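Uncharacterized protein (Legionella pneumophila subsp. pneumophila str. Philadelphia 1, PDB 4EZI) is of unknown function but has the alpha/beta hydrolase fold and may be a lipase-like hydrolase. Local coordinates at residues 17-23 / 37-41; 75-81 / 162-168; 82-86 / 220-224; 108-112 / 366-370; 131-135 / 298-302. All blocks are in the same frame, centred on the assembly; numbering follows the deposited sequence.

Contact 1 of 5, residues 17-23 / 37-41; sequences FSRETAE and VHYDL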
# COMPACT_ATOMS: atom_id res chain seq x y z
N PHE A 17 -12.15 6.94 18.09
CA PHE A 17 -10.93 6.24 18.39
C PHE A 17 -10.13 7.16 19.32
O PHE A 17 -9.57 8.18 18.89
CB PHE A 17 -10.16 5.94 17.11
CG PHE A 17 -8.97 5.06 17.30
CD1 PHE A 17 -9.12 3.71 17.59
CD2 PHE A 17 -7.68 5.58 17.22
CE1 PHE A 17 -8.01 2.91 17.78
CE2 PHE A 17 -6.58 4.78 17.42
CZ PHE A 17 -6.75 3.44 17.70
N SER A 18 -10.13 6.82 20.60
CA SER A 18 -9.64 7.70 21.63
C SER A 18 -8.13 7.74 21.76
O SER A 18 -7.42 6.82 21.38
CB SER A 18 -10.23 7.30 22.98
OG SER A 18 -9.55 6.16 23.47
N ARG A 19 -7.66 8.82 22.37
CA ARG A 19 -6.26 9.00 22.78
C ARG A 19 -5.76 7.80 23.55
O ARG A 19 -4.64 7.34 23.38
CB ARG A 19 -6.14 10.22 23.70
CG ARG A 19 -6.40 11.55 23.00
CD ARG A 19 -6.63 12.67 23.98
NE ARG A 19 -5.34 13.11 24.49
CZ ARG A 19 -4.98 14.38 24.58
NH1 ARG A 19 -5.83 15.33 24.20
NH2 ARG A 19 -3.79 14.71 25.05
N GLU A 20 -6.60 7.35 24.45
CA GLU A 20 -6.21 6.26 25.36
C GLU A 20 -6.02 4.94 24.61
O GLU A 20 -5.03 4.22 24.82
CB GLU A 20 -7.26 6.09 26.46
CG GLU A 20 -7.33 7.21 27.49
CD GLU A 20 -8.04 8.49 27.05
OE1 GLU A 20 -8.79 8.51 26.03
OE2 GLU A 20 -7.85 9.52 27.75
N THR A 21 -6.93 4.64 23.70
CA THR A 21 -6.82 3.44 22.84
C THR A 21 -5.58 3.54 21.93
O THR A 21 -4.83 2.56 21.78
CB THR A 21 -8.10 3.25 22.02
OG1 THR A 21 -9.23 3.25 22.90
CG2 THR A 21 -8.07 1.98 21.22
N ALA A 22 -5.33 4.73 21.42
CA ALA A 22 -4.17 4.99 20.58
C ALA A 22 -2.88 4.76 21.35
O ALA A 22 -1.94 4.15 20.84
CB ALA A 22 -4.22 6.42 20.00
N GLU A 23 -2.81 5.27 22.58
CA GLU A 23 -1.61 5.13 23.41
C GLU A 23 -1.29 3.66 23.66
O GLU A 23 -0.14 3.24 23.58
CB GLU A 23 -1.79 5.87 24.74
CG GLU A 23 -0.53 5.85 25.61
CD GLU A 23 -0.54 6.94 26.66
OE1 GLU A 23 -1.44 7.81 26.64
OE2 GLU A 23 0.38 6.94 27.51
N VAL A 37 0.52 11.42 22.03
CA VAL A 37 -0.86 11.49 21.53
C VAL A 37 -1.49 12.81 21.95
O VAL A 37 -1.37 13.23 23.11
CB VAL A 37 -1.74 10.28 22.00
CG1 VAL A 37 -1.05 8.96 21.64
CG2 VAL A 37 -2.04 10.32 23.48
N HIS A 38 -2.16 13.47 21.01
CA HIS A 38 -2.78 14.78 21.22
C HIS A 38 -4.28 14.83 20.93
O HIS A 38 -4.92 15.79 21.35
CB HIS A 38 -2.10 15.84 20.33
CG HIS A 38 -0.63 15.94 20.52
ND1 HIS A 38 -0.06 16.60 21.60
CD2 HIS A 38 0.41 15.50 19.76
CE1 HIS A 38 1.26 16.55 21.49
NE2 HIS A 38 1.56 15.89 20.38
N TYR A 39 -4.84 13.83 20.23
CA TYR A 39 -6.22 13.89 19.71
C TYR A 39 -6.97 12.60 19.88
O TYR A 39 -6.36 11.53 19.92
CB TYR A 39 -6.19 14.18 18.21
CG TYR A 39 -5.57 15.51 17.90
CD1 TYR A 39 -6.26 16.67 18.20
CD2 TYR A 39 -4.32 15.62 17.34
CE1 TYR A 39 -5.71 17.89 17.94
CE2 TYR A 39 -3.74 16.85 17.07
CZ TYR A 39 -4.45 17.99 17.36
OH TYR A 39 -3.88 19.23 17.12
N ASP A 40 -8.30 12.75 20.00
CA ASP A 40 -9.24 11.68 19.72
C ASP A 40 -9.65 11.81 18.24
O ASP A 40 -9.65 12.91 17.70
CB ASP A 40 -10.47 11.78 20.63
CG ASP A 40 -10.11 11.91 22.08
OD1 ASP A 40 -9.43 11.03 22.59
OD2 ASP A 40 -10.51 12.91 22.73
N LEU A 41 -10.03 10.70 17.60
CA LEU A 41 -10.48 10.73 16.20
C LEU A 41 -11.94 10.32 16.08
O LEU A 41 -12.41 9.47 16.85
CB LEU A 41 -9.67 9.78 15.30
CG LEU A 41 -8.16 9.75 15.51
CD1 LEU A 41 -7.52 8.71 14.59
CD2 LEU A 41 -7.57 11.15 15.28
O HOH W 1 -10.22 10.65 25.25
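Phe17 and Leu41 face each other as an antiparallel hydrogen-bonded pair. Phe17 N gives to Leu41 O at 2.8 Å, and Leu41 N gives to Phe17 O at 2.9 Å. Their side chains lie on the same face of the sheet. Phe17 takes the t rotamer, so its ring leads off from the strand pair. Its CD2 still lies 4.1 Å from CD1 of Leu41. The chain then turns into a helix, with Ser18 at the N-cap position. Asp40 adopts the m rotamer, which brings OD1 back to the start of that helix. There OD1 accepts from Arg19 N at 2.8 Å, a backbone donor of the first turn. One water links OD1 of Asp40 to OE1 of Glu20, which lie 4.3 Å apart, and donates to both. It eases the closeness of two like charges. Arg19, in one of its two deposited conformers, bends at chi3 (p). The face of its guanidinium lies over His38 O, and CG packs at 3.1 Å on Tyr39 O. Val37 points at the helix, with CG1 4.4 Å from CB of Ala22. The contact thus ties the edge strand 8-17 and helix 19-27 to the beginning of strand 41-51. Helix 99-108 packs beneath: Tyr99 meets Phe17 edge-to-face, and Asn107 bonds to Phe17 O and Tyr39 O. Leu41 also rests on strand 57-67.

Contact 2 of 5, residues 75-81 / 162-168; sequences GIISYQH and KLYLAGY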
# COMPACT_ATOMS: atom_id res chain seq x y z
N GLY A 75 -3.76 18.71 7.91
CA GLY A 75 -3.27 18.10 6.67
C GLY A 75 -3.87 16.72 6.48
O GLY A 75 -4.40 16.12 7.43
N ILE A 76 -3.78 16.20 5.26
CA ILE A 76 -4.26 14.85 4.93
C ILE A 76 -3.10 13.92 4.68
O ILE A 76 -2.18 14.28 3.96
CB ILE A 76 -5.16 14.87 3.68
CG1 ILE A 76 -6.41 15.72 3.93
CG2 ILE A 76 -5.58 13.48 3.24
CD1 ILE A 76 -7.30 15.89 2.70
N ILE A 77 -3.17 12.73 5.26
CA ILE A 77 -2.23 11.66 4.92
C ILE A 77 -3.04 10.51 4.32
O ILE A 77 -4.04 10.07 4.90
CB ILE A 77 -1.37 11.24 6.13
CG1 ILE A 77 -0.22 10.30 5.73
CG2 ILE A 77 -2.19 10.69 7.29
CD1 ILE A 77 -0.54 8.84 5.72
N SER A 78 -2.64 10.09 3.12
CA SER A 78 -3.24 8.93 2.46
C SER A 78 -2.28 7.78 2.70
O SER A 78 -1.14 7.83 2.22
CB SER A 78 -3.44 9.20 0.96
OG SER A 78 -4.08 8.14 0.30
N TYR A 79 -2.74 6.77 3.42
CA TYR A 79 -1.94 5.63 3.79
C TYR A 79 -2.46 4.37 3.07
O TYR A 79 -3.61 3.98 3.27
CB TYR A 79 -1.93 5.38 5.32
CG TYR A 79 -0.97 4.28 5.66
CD1 TYR A 79 -1.38 2.94 5.67
CD2 TYR A 79 0.36 4.55 5.86
CE1 TYR A 79 -0.49 1.93 5.93
CE2 TYR A 79 1.29 3.55 6.08
CZ TYR A 79 0.87 2.24 6.11
OH TYR A 79 1.78 1.23 6.34
N GLN A 80 -1.56 3.75 2.31
CA GLN A 80 -1.86 2.58 1.48
C GLN A 80 -1.30 1.33 2.15
O GLN A 80 -0.09 1.16 2.31
CB GLN A 80 -1.22 2.79 0.12
CG GLN A 80 -1.91 3.81 -0.77
CD GLN A 80 -1.96 5.20 -0.20
OE1 GLN A 80 -3.04 5.69 0.10
NE2 GLN A 80 -0.81 5.87 -0.09
N HIS A 81 -2.19 0.43 2.53
CA HIS A 81 -1.83 -0.76 3.30
C HIS A 81 -1.07 -1.81 2.51
O HIS A 81 -1.09 -1.83 1.28
CB HIS A 81 -3.08 -1.37 3.97
CG HIS A 81 -4.04 -2.02 3.02
ND1 HIS A 81 -3.79 -3.25 2.44
CD2 HIS A 81 -5.29 -1.67 2.63
CE1 HIS A 81 -4.82 -3.60 1.68
NE2 HIS A 81 -5.75 -2.67 1.80
N LYS A 162 -1.84 20.71 2.83
CA LYS A 162 -0.78 19.72 3.07
C LYS A 162 -1.33 18.32 2.78
O LYS A 162 -2.40 17.94 3.27
CB LYS A 162 -0.28 19.77 4.51
CG LYS A 162 0.44 21.07 4.92
CD LYS A 162 1.86 21.15 4.37
CE LYS A 162 2.61 22.40 4.88
NZ LYS A 162 3.99 22.49 4.34
N LEU A 163 -0.58 17.57 1.98
CA LEU A 163 -0.94 16.22 1.56
C LEU A 163 0.29 15.33 1.60
O LEU A 163 1.29 15.59 0.92
CB LEU A 163 -1.54 16.25 0.16
CG LEU A 163 -1.88 14.90 -0.48
CD1 LEU A 163 -2.90 14.09 0.34
CD2 LEU A 163 -2.38 15.11 -1.89
N TYR A 164 0.20 14.25 2.37
CA TYR A 164 1.31 13.32 2.55
C TYR A 164 0.87 11.94 2.06
O TYR A 164 -0.26 11.54 2.33
CB TYR A 164 1.69 13.25 4.04
CG TYR A 164 1.79 14.59 4.73
CD1 TYR A 164 2.88 15.41 4.55
CD2 TYR A 164 0.75 15.05 5.53
CE1 TYR A 164 2.96 16.66 5.19
CE2 TYR A 164 0.81 16.27 6.17
CZ TYR A 164 1.90 17.09 5.98
OH TYR A 164 1.98 18.30 6.63
N LEU A 165 1.76 11.20 1.40
CA LEU A 165 1.41 9.87 0.88
C LEU A 165 2.39 8.85 1.45
O LEU A 165 3.60 9.01 1.29
CB LEU A 165 1.49 9.85 -0.65
CG LEU A 165 0.80 10.98 -1.42
CD1 LEU A 165 1.08 10.79 -2.92
CD2 LEU A 165 -0.68 11.10 -1.14
N ALA A 166 1.89 7.78 2.07
CA ALA A 166 2.75 6.73 2.63
C ALA A 166 2.06 5.38 2.47
O ALA A 166 0.86 5.30 2.29
CB ALA A 166 3.07 6.98 4.10
N GLY A 167 2.85 4.33 2.62
CA GLY A 167 2.32 2.99 2.63
C GLY A 167 3.43 2.02 2.94
O GLY A 167 4.58 2.42 3.04
N TYR A 168 3.10 0.73 3.03
CA TYR A 168 4.12 -0.30 3.32
C TYR A 168 3.90 -1.47 2.40
O TYR A 168 2.78 -1.91 2.18
CB TYR A 168 4.02 -0.75 4.78
CG TYR A 168 5.29 -1.43 5.28
CD1 TYR A 168 6.40 -0.66 5.59
CD2 TYR A 168 5.41 -2.81 5.41
CE1 TYR A 168 7.59 -1.26 6.04
CE2 TYR A 168 6.58 -3.41 5.83
CZ TYR A 168 7.67 -2.62 6.15
OH TYR A 168 8.86 -3.16 6.52
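Tyr79 lays one face of its ring over Gly167, whose CA is 4.0 Å from the ring centroid, a CH-pi contact. The two strands are parallel and in register. Six backbone hydrogen bonds alternate between them, from Ile76 N to Lys162 O (3.0 Å) through to Tyr168 N to Gln80 O (3.3 Å). Ile77, Tyr79, Tyr164 and Ala166 share one face, packed under helix 355-370. Ile76, Ser78, Gln80, Leu163 and Leu165 share the other, where helix 170-185 packs on several of them. There Ser78 OG donates to Gln80 OE1 at 2.7 Å, and Gln80 NE2 donates to Ser78 O at 3.0 Å and to Thr175. A CB on Gly167 would clash with Gln80 O. Gly167 begins a GxSxG sequence, consistent with a nucleophile elbow carrying Ser169. The chemistry implies a largely apolar, buried layer. The polar side chains of Ser78 and Gln80 are bonded to each other and to neighbours, and the layer holds the strand end from which the probable nucleophile projects.

Contact 3 of 5, residues 82-86 / 220-224; sequences GTRFE and AYLAY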
# COMPACT_ATOMS: atom_id res chain seq x y z
N GLY A 82 -0.44 -2.72 3.24
CA GLY A 82 0.31 -3.81 2.64
C GLY A 82 -0.56 -4.98 2.22
O GLY A 82 -1.78 -4.90 2.16
N THR A 83 0.07 -6.09 1.89
CA THR A 83 -0.66 -7.23 1.31
C THR A 83 -1.68 -7.76 2.31
O THR A 83 -1.33 -8.07 3.46
CB THR A 83 0.30 -8.37 0.99
OG1 THR A 83 1.27 -7.94 0.06
CG2 THR A 83 -0.43 -9.60 0.45
N ARG A 84 -2.92 -7.87 1.85
CA ARG A 84 -3.97 -8.50 2.62
C ARG A 84 -4.61 -9.56 1.75
O ARG A 84 -5.02 -9.29 0.62
CB ARG A 84 -5.01 -7.47 3.08
CG ARG A 84 -4.41 -6.34 3.90
CD ARG A 84 -3.89 -6.75 5.25
NE ARG A 84 -3.10 -5.67 5.88
CZ ARG A 84 -3.58 -4.56 6.42
NH1 ARG A 84 -4.87 -4.29 6.47
NH2 ARG A 84 -2.73 -3.66 6.92
N PHE A 85 -4.68 -10.76 2.30
CA PHE A 85 -5.28 -11.91 1.65
C PHE A 85 -6.74 -12.14 2.07
O PHE A 85 -7.43 -12.96 1.45
CB PHE A 85 -4.52 -13.20 2.03
CG PHE A 85 -3.08 -13.23 1.61
CD1 PHE A 85 -2.71 -13.59 0.34
CD2 PHE A 85 -2.09 -12.91 2.51
CE1 PHE A 85 -1.36 -13.61 -0.01
CE2 PHE A 85 -0.74 -12.96 2.16
CZ PHE A 85 -0.39 -13.30 0.91
N GLU A 86 -7.15 -11.49 3.15
CA GLU A 86 -8.48 -11.59 3.73
C GLU A 86 -9.29 -10.35 3.40
O GLU A 86 -8.85 -9.20 3.64
CB GLU A 86 -8.39 -11.73 5.24
CG GLU A 86 -7.54 -12.91 5.70
CD GLU A 86 -7.26 -12.89 7.19
OE1 GLU A 86 -8.19 -12.58 7.97
OE2 GLU A 86 -6.11 -13.20 7.58
N ALA A 220 3.33 -17.32 -1.09
CA ALA A 220 2.01 -16.70 -1.00
C ALA A 220 1.92 -15.45 -1.87
O ALA A 220 0.92 -15.24 -2.55
CB ALA A 220 1.65 -16.40 0.45
N TYR A 221 2.93 -14.58 -1.82
CA TYR A 221 2.91 -13.39 -2.65
C TYR A 221 2.80 -13.76 -4.14
O TYR A 221 2.07 -13.14 -4.91
CB TYR A 221 4.17 -12.56 -2.45
CG TYR A 221 4.43 -11.96 -1.09
CD1 TYR A 221 3.40 -11.46 -0.31
CD2 TYR A 221 5.71 -11.81 -0.64
CE1 TYR A 221 3.66 -10.82 0.91
CE2 TYR A 221 5.99 -11.18 0.57
CZ TYR A 221 4.94 -10.70 1.35
OH TYR A 221 5.21 -10.07 2.54
N LEU A 222 3.62 -14.71 -4.58
CA LEU A 222 3.65 -15.07 -6.00
C LEU A 222 2.37 -15.75 -6.43
O LEU A 222 1.89 -15.52 -7.54
CB LEU A 222 4.87 -15.94 -6.31
CG LEU A 222 6.20 -15.19 -6.20
CD1 LEU A 222 7.36 -16.18 -6.26
CD2 LEU A 222 6.36 -14.12 -7.27
N ALA A 223 1.84 -16.61 -5.57
CA ALA A 223 0.55 -17.26 -5.86
C ALA A 223 -0.54 -16.18 -6.06
O ALA A 223 -1.28 -16.19 -7.04
CB ALA A 223 0.19 -18.19 -4.72
N TYR A 224 -0.58 -15.22 -5.14
CA TYR A 224 -1.58 -14.15 -5.22
C TYR A 224 -1.39 -13.34 -6.50
O TYR A 224 -2.33 -13.02 -7.23
CB TYR A 224 -1.43 -13.27 -3.98
CG TYR A 224 -2.54 -12.34 -3.54
CD1 TYR A 224 -3.81 -12.36 -4.09
CD2 TYR A 224 -2.33 -11.49 -2.48
CE1 TYR A 224 -4.83 -11.59 -3.56
CE2 TYR A 224 -3.36 -10.71 -1.93
CZ TYR A 224 -4.60 -10.76 -2.48
OH TYR A 224 -5.63 -10.02 -1.94
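Ala220 opens the segment, near the start of helix 218-233, and points at the loop. Its CB lies 3.7 Å from CZ of Phe85. Tyr221 follows, and its ring reaches both Thr83 and Phe85: CE1 is 3.8 Å from Thr83 OG1, and CD1 is 4.4 Å from Phe85 CZ. The polar ends of these residues bond elsewhere, Tyr221 OH to Asp320 and Thr83 OG1 to Tyr131 OH. Tyr224, one turn after Ala220, makes the strongest link. Its OH donates to Arg84 O at 2.7 Å, in the plane of the ring. CE2 of Tyr224 touches CG2 of Thr83 at 3.9 Å, and CD2 meets CE1 of Phe85 at 3.4 Å. The Phe85 and Tyr224 rings are near parallel but slid apart, with centroids 5.0 Å from each other, so they barely overlap. In alpha/beta hydrolases a loop placed like this one, after strand 74-80, often helps form the oxyanion hole. Here it is joined to helix 218-233, part of the helical insertion between strands 193-197 and 310-314. Helix 261-267 packs on Phe85 and Ala220, while helix 203-212 lies against Leu222.

Contact 4 of 5, residues 108-112 / 366-370; sequences SAGYM and FKQFE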
# COMPACT_ATOMS: atom_id res chain seq x y z
N SER A 108 -1.59 11.06 17.13
CA SER A 108 -0.34 11.74 17.41
C SER A 108 -0.09 12.87 16.40
O SER A 108 -0.05 14.05 16.79
CB SER A 108 0.85 10.77 17.46
OG SER A 108 2.05 11.48 17.66
N ALA A 109 0.09 12.53 15.12
CA ALA A 109 0.54 13.56 14.17
C ALA A 109 -0.53 14.60 13.87
O ALA A 109 -0.21 15.69 13.43
CB ALA A 109 1.06 12.91 12.87
N GLY A 110 -1.80 14.27 14.11
CA GLY A 110 -2.90 15.19 13.89
C GLY A 110 -3.38 15.35 12.46
O GLY A 110 -4.02 16.34 12.13
N TYR A 111 -3.13 14.35 11.61
CA TYR A 111 -3.55 14.39 10.24
C TYR A 111 -4.88 13.69 10.07
O TYR A 111 -5.19 12.70 10.75
CB TYR A 111 -2.52 13.72 9.32
CG TYR A 111 -1.09 14.26 9.41
CD1 TYR A 111 -0.84 15.60 9.67
CD2 TYR A 111 -0.01 13.43 9.22
CE1 TYR A 111 0.47 16.09 9.72
CE2 TYR A 111 1.27 13.89 9.27
CZ TYR A 111 1.52 15.22 9.54
OH TYR A 111 2.83 15.67 9.59
N MSE A 112 -5.69 14.19 9.14
CA MSE A 112 -6.83 13.44 8.64
C MSE A 112 -6.31 12.25 7.87
O MSE A 112 -5.59 12.44 6.88
CB MSE A 112 -7.73 14.33 7.79
CG MSE A 112 -8.93 13.53 7.23
SE MSE A 112 -10.22 14.65 6.32
CE MSE A 112 -10.03 14.00 4.55
N PHE A 366 7.21 13.44 7.27
CA PHE A 366 6.08 14.31 7.03
C PHE A 366 6.10 15.54 7.93
O PHE A 366 5.83 16.66 7.49
CB PHE A 366 4.76 13.55 7.18
CG PHE A 366 4.59 12.45 6.15
CD1 PHE A 366 5.32 12.45 4.96
CD2 PHE A 366 3.73 11.40 6.40
CE1 PHE A 366 5.16 11.46 4.04
CE2 PHE A 366 3.55 10.39 5.45
CZ PHE A 366 4.27 10.42 4.28
N LYS A 367 6.49 15.35 9.17
CA LYS A 367 6.61 16.48 10.09
C LYS A 367 7.63 17.51 9.60
O LYS A 367 7.41 18.73 9.73
CB LYS A 367 6.95 16.00 11.49
CG LYS A 367 5.77 15.33 12.22
CD LYS A 367 4.78 16.37 12.72
CE LYS A 367 3.44 15.75 13.06
NZ LYS A 367 2.44 16.82 13.37
N GLN A 368 8.73 17.04 9.01
CA GLN A 368 9.74 17.92 8.45
C GLN A 368 9.14 18.83 7.41
O GLN A 368 9.42 20.03 7.38
CB GLN A 368 10.89 17.11 7.87
CG GLN A 368 11.99 17.96 7.26
CD GLN A 368 13.14 17.14 6.70
OE1 GLN A 368 13.36 15.99 7.10
NE2 GLN A 368 13.89 17.75 5.79
N PHE A 369 8.29 18.28 6.54
CA PHE A 369 7.68 19.05 5.48
C PHE A 369 6.41 19.78 5.89
O PHE A 369 6.03 20.76 5.24
CB PHE A 369 7.60 18.22 4.19
CG PHE A 369 8.95 17.97 3.64
CD1 PHE A 369 9.63 19.01 3.02
CD2 PHE A 369 9.63 16.78 3.90
CE1 PHE A 369 10.93 18.84 2.62
CE2 PHE A 369 10.94 16.61 3.48
CZ PHE A 369 11.58 17.66 2.84
N GLU A 370 5.80 19.37 6.99
CA GLU A 370 4.70 20.12 7.59
C GLU A 370 5.18 21.50 8.05
O GLU A 370 4.46 22.48 7.90
CB GLU A 370 4.16 19.33 8.79
CG GLU A 370 2.98 20.02 9.49
CD GLU A 370 2.30 19.14 10.57
OE1 GLU A 370 2.83 18.07 10.92
OE2 GLU A 370 1.23 19.53 11.05
O HOH W 2 1.04 16.64 16.31
O HOH W 3 -0.66 18.24 12.47
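Lys367 NZ is well supplied with acceptors. It donates to Ala109 O at 2.9 Å and to Glu370 OE1 at 2.8 Å, the latter as part of a salt bridge one turn along the same helix. A water that also donates to Ser108 O accepts from NZ at 3.3 Å. Glu370 OE1 is shared: besides Lys367 it accepts from Tyr111 OH at 2.7 Å. The other carboxylate oxygen, OE2, lies 2.7 Å from a second water, which is 2.8 Å from Ala109 O. Tyr111 points at the helix, so its hydroxyl ends beside Glu370 while CE2 packs 4.1 Å from CB of Phe366. CB of Ala109 likewise lies 3.7 Å from CE of Lys367. Gly110, with positive phi, turns the chain out of helix 99-108 between these two anchors. The ring of Tyr111 stacks on Tyr164 of strand 162-168, and Phe366 also meets Tyr164. The lysine thus balances the glutamate and satisfies a carbonyl at a helix end, while the tyrosine hydroxyl is spent on the carboxylate. This chemistry implies a firm polar join of the final helix to the turn before strand 112-116, beside an aromatic layer.

Contact 5 of 5, residues 131-135 / 298-302; sequences YVQAE and NFNHY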
# COMPACT_ATOMS: atom_id res chain seq x y z
N TYR A 131 -3.76 -7.55 -7.45
CA TYR A 131 -2.65 -7.48 -6.52
C TYR A 131 -1.40 -6.94 -7.20
O TYR A 131 -0.92 -7.47 -8.21
CB TYR A 131 -2.40 -8.87 -5.96
CG TYR A 131 -1.29 -8.97 -4.95
CD1 TYR A 131 -1.22 -8.13 -3.83
CD2 TYR A 131 -0.29 -9.89 -5.10
CE1 TYR A 131 -0.21 -8.25 -2.89
CE2 TYR A 131 0.72 -10.04 -4.17
CZ TYR A 131 0.76 -9.21 -3.08
OH TYR A 131 1.80 -9.37 -2.20
N VAL A 132 -0.84 -5.86 -6.66
CA VAL A 132 0.35 -5.22 -7.26
C VAL A 132 0.09 -4.93 -8.75
O VAL A 132 0.99 -5.08 -9.57
CB VAL A 132 1.69 -6.00 -7.01
CG1 VAL A 132 2.86 -5.00 -7.09
CG2 VAL A 132 1.68 -6.71 -5.67
N GLN A 133 -1.12 -4.44 -9.04
CA GLN A 133 -1.50 -3.96 -10.37
C GLN A 133 -1.55 -2.44 -10.32
O GLN A 133 -2.43 -1.85 -9.68
CB GLN A 133 -2.81 -4.59 -10.83
CG GLN A 133 -2.66 -6.11 -11.08
CD GLN A 133 -3.93 -6.80 -11.58
OE1 GLN A 133 -4.75 -6.18 -12.25
NE2 GLN A 133 -4.09 -8.07 -11.24
N ALA A 134 -0.56 -1.81 -10.96
CA ALA A 134 -0.33 -0.40 -10.83
C ALA A 134 -1.55 0.45 -11.19
O ALA A 134 -1.87 1.40 -10.48
CB ALA A 134 0.85 0.03 -11.70
N GLU A 135 -2.21 0.14 -12.30
CA GLU A 135 -3.25 1.03 -12.78
C GLU A 135 -4.35 1.27 -11.76
O GLU A 135 -4.75 2.41 -11.52
CB GLU A 135 -3.84 0.46 -14.06
CG GLU A 135 -5.01 1.22 -14.67
CD GLU A 135 -4.72 2.67 -15.00
OE1 GLU A 135 -3.59 2.97 -15.47
OE2 GLU A 135 -5.64 3.52 -14.83
N ASN A 298 3.64 -2.89 -16.08
CA ASN A 298 2.91 -2.90 -14.82
C ASN A 298 3.80 -2.58 -13.63
O ASN A 298 3.40 -1.82 -12.75
CB ASN A 298 2.21 -4.23 -14.61
CG ASN A 298 1.53 -4.31 -13.26
OD1 ASN A 298 0.59 -3.55 -13.00
ND2 ASN A 298 2.05 -5.16 -12.38
N PHE A 299 4.98 -3.21 -13.57
CA PHE A 299 5.74 -3.20 -12.34
C PHE A 299 6.64 -2.01 -12.16
O PHE A 299 6.89 -1.63 -11.03
CB PHE A 299 6.59 -4.47 -12.20
CG PHE A 299 6.63 -5.01 -10.80
CD1 PHE A 299 5.60 -5.80 -10.31
CD2 PHE A 299 7.70 -4.73 -9.97
CE1 PHE A 299 5.65 -6.31 -9.03
CE2 PHE A 299 7.74 -5.24 -8.69
CZ PHE A 299 6.72 -6.02 -8.22
N ASN A 300 7.19 -1.47 -13.24
CA ASN A 300 8.33 -0.53 -13.17
C ASN A 300 7.88 0.92 -13.16
O ASN A 300 7.47 1.45 -14.19
CB ASN A 300 9.31 -0.79 -14.31
CG ASN A 300 10.01 -2.15 -14.18
OD1 ASN A 300 9.97 -2.78 -13.12
ND2 ASN A 300 10.67 -2.58 -15.26
N HIS A 301 7.92 1.51 -11.98
CA HIS A 301 7.46 2.88 -11.75
C HIS A 301 8.45 3.64 -10.89
O HIS A 301 8.13 4.13 -9.82
CB HIS A 301 6.06 2.87 -11.14
CG HIS A 301 5.03 2.26 -12.04
ND1 HIS A 301 4.32 2.99 -12.96
CD2 HIS A 301 4.61 0.97 -12.17
CE1 HIS A 301 3.52 2.19 -13.63
NE2 HIS A 301 3.69 0.95 -13.18
N TYR A 302 9.67 3.73 -11.37
CA TYR A 302 10.70 4.43 -10.63
C TYR A 302 11.47 5.37 -11.54
O TYR A 302 12.59 5.75 -11.21
CB TYR A 302 11.63 3.44 -9.93
CG TYR A 302 12.18 2.36 -10.83
CD1 TYR A 302 13.30 2.60 -11.59
CD2 TYR A 302 11.55 1.11 -10.95
CE1 TYR A 302 13.81 1.64 -12.46
CE2 TYR A 302 12.06 0.14 -11.82
CZ TYR A 302 13.19 0.41 -12.57
OH TYR A 302 13.71 -0.53 -13.44
O HOH W 4 -1.09 -1.78 -14.27
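Tyr131 comes first and does not touch the 298-302 segment. Its OH bonds to Thr83, and its ring stacks on Tyr224. Val132 has left-handed backbone angles (53°/42°). It points toward the partner segment, and CG1 lies 3.6 Å from CE1 of Phe299. Val132 O accepts from Asn298 ND2 at 3.0 Å, nearly straight at 173°. Gln133 is the N-cap residue, and its CA-to-CB bond points away, though its CA lies 3.4 Å from Asn298 OD1. At Ala134 the helix starts. Its N donates to that same OD1 at 2.9 Å, so the amide of Asn298 spans Gln133, giving to the carbonyl before it and taking from the amide after it. CB of Ala134 also lies 3.3 Å from NE2 of His301. That nitrogen makes a weak bond to Asn298 O, while ND1 of His301 bonds to Glu180. Glu135 N, the next backbone donor of the first turn, gives to a water at 3.0 Å that in turn donates to Asn298 OD1. A side-chain carbonyl and a water thus serve the first turn of helix 134-154, as in helix capping. The contact fastens its start to helix 292-299, the last helix before strand 310-314. Helix 134-154 itself lies between strands 112-116 and 162-168 in the chain, a beta-alpha-beta crossover of the alpha/beta hydrolase fold.

Contact 2 lies in the central sheet, with its strand 162-168 leading to the probable nucleophile Ser169. Contact 4 is its nearest neighbour, centres 10 Å apart. The two are joined by Lys162 NZ to Phe369 O (2.8 Å) and Gly75 O to Met112 N (2.9 Å). Contact 1 touches contact 4 at His38 and Ser108, at the same end of the molecule. Contacts 3 and 5 lie toward the probable active site and meet through Tyr131, whose OH is 2.7 Å from Thr83 OG1. A bound PEG, probably from crystallisation, lies about 4 Å from the side chains of Thr83 and Val132. Contacts 1 and 5 are farthest apart, their centres 35 Å from each other.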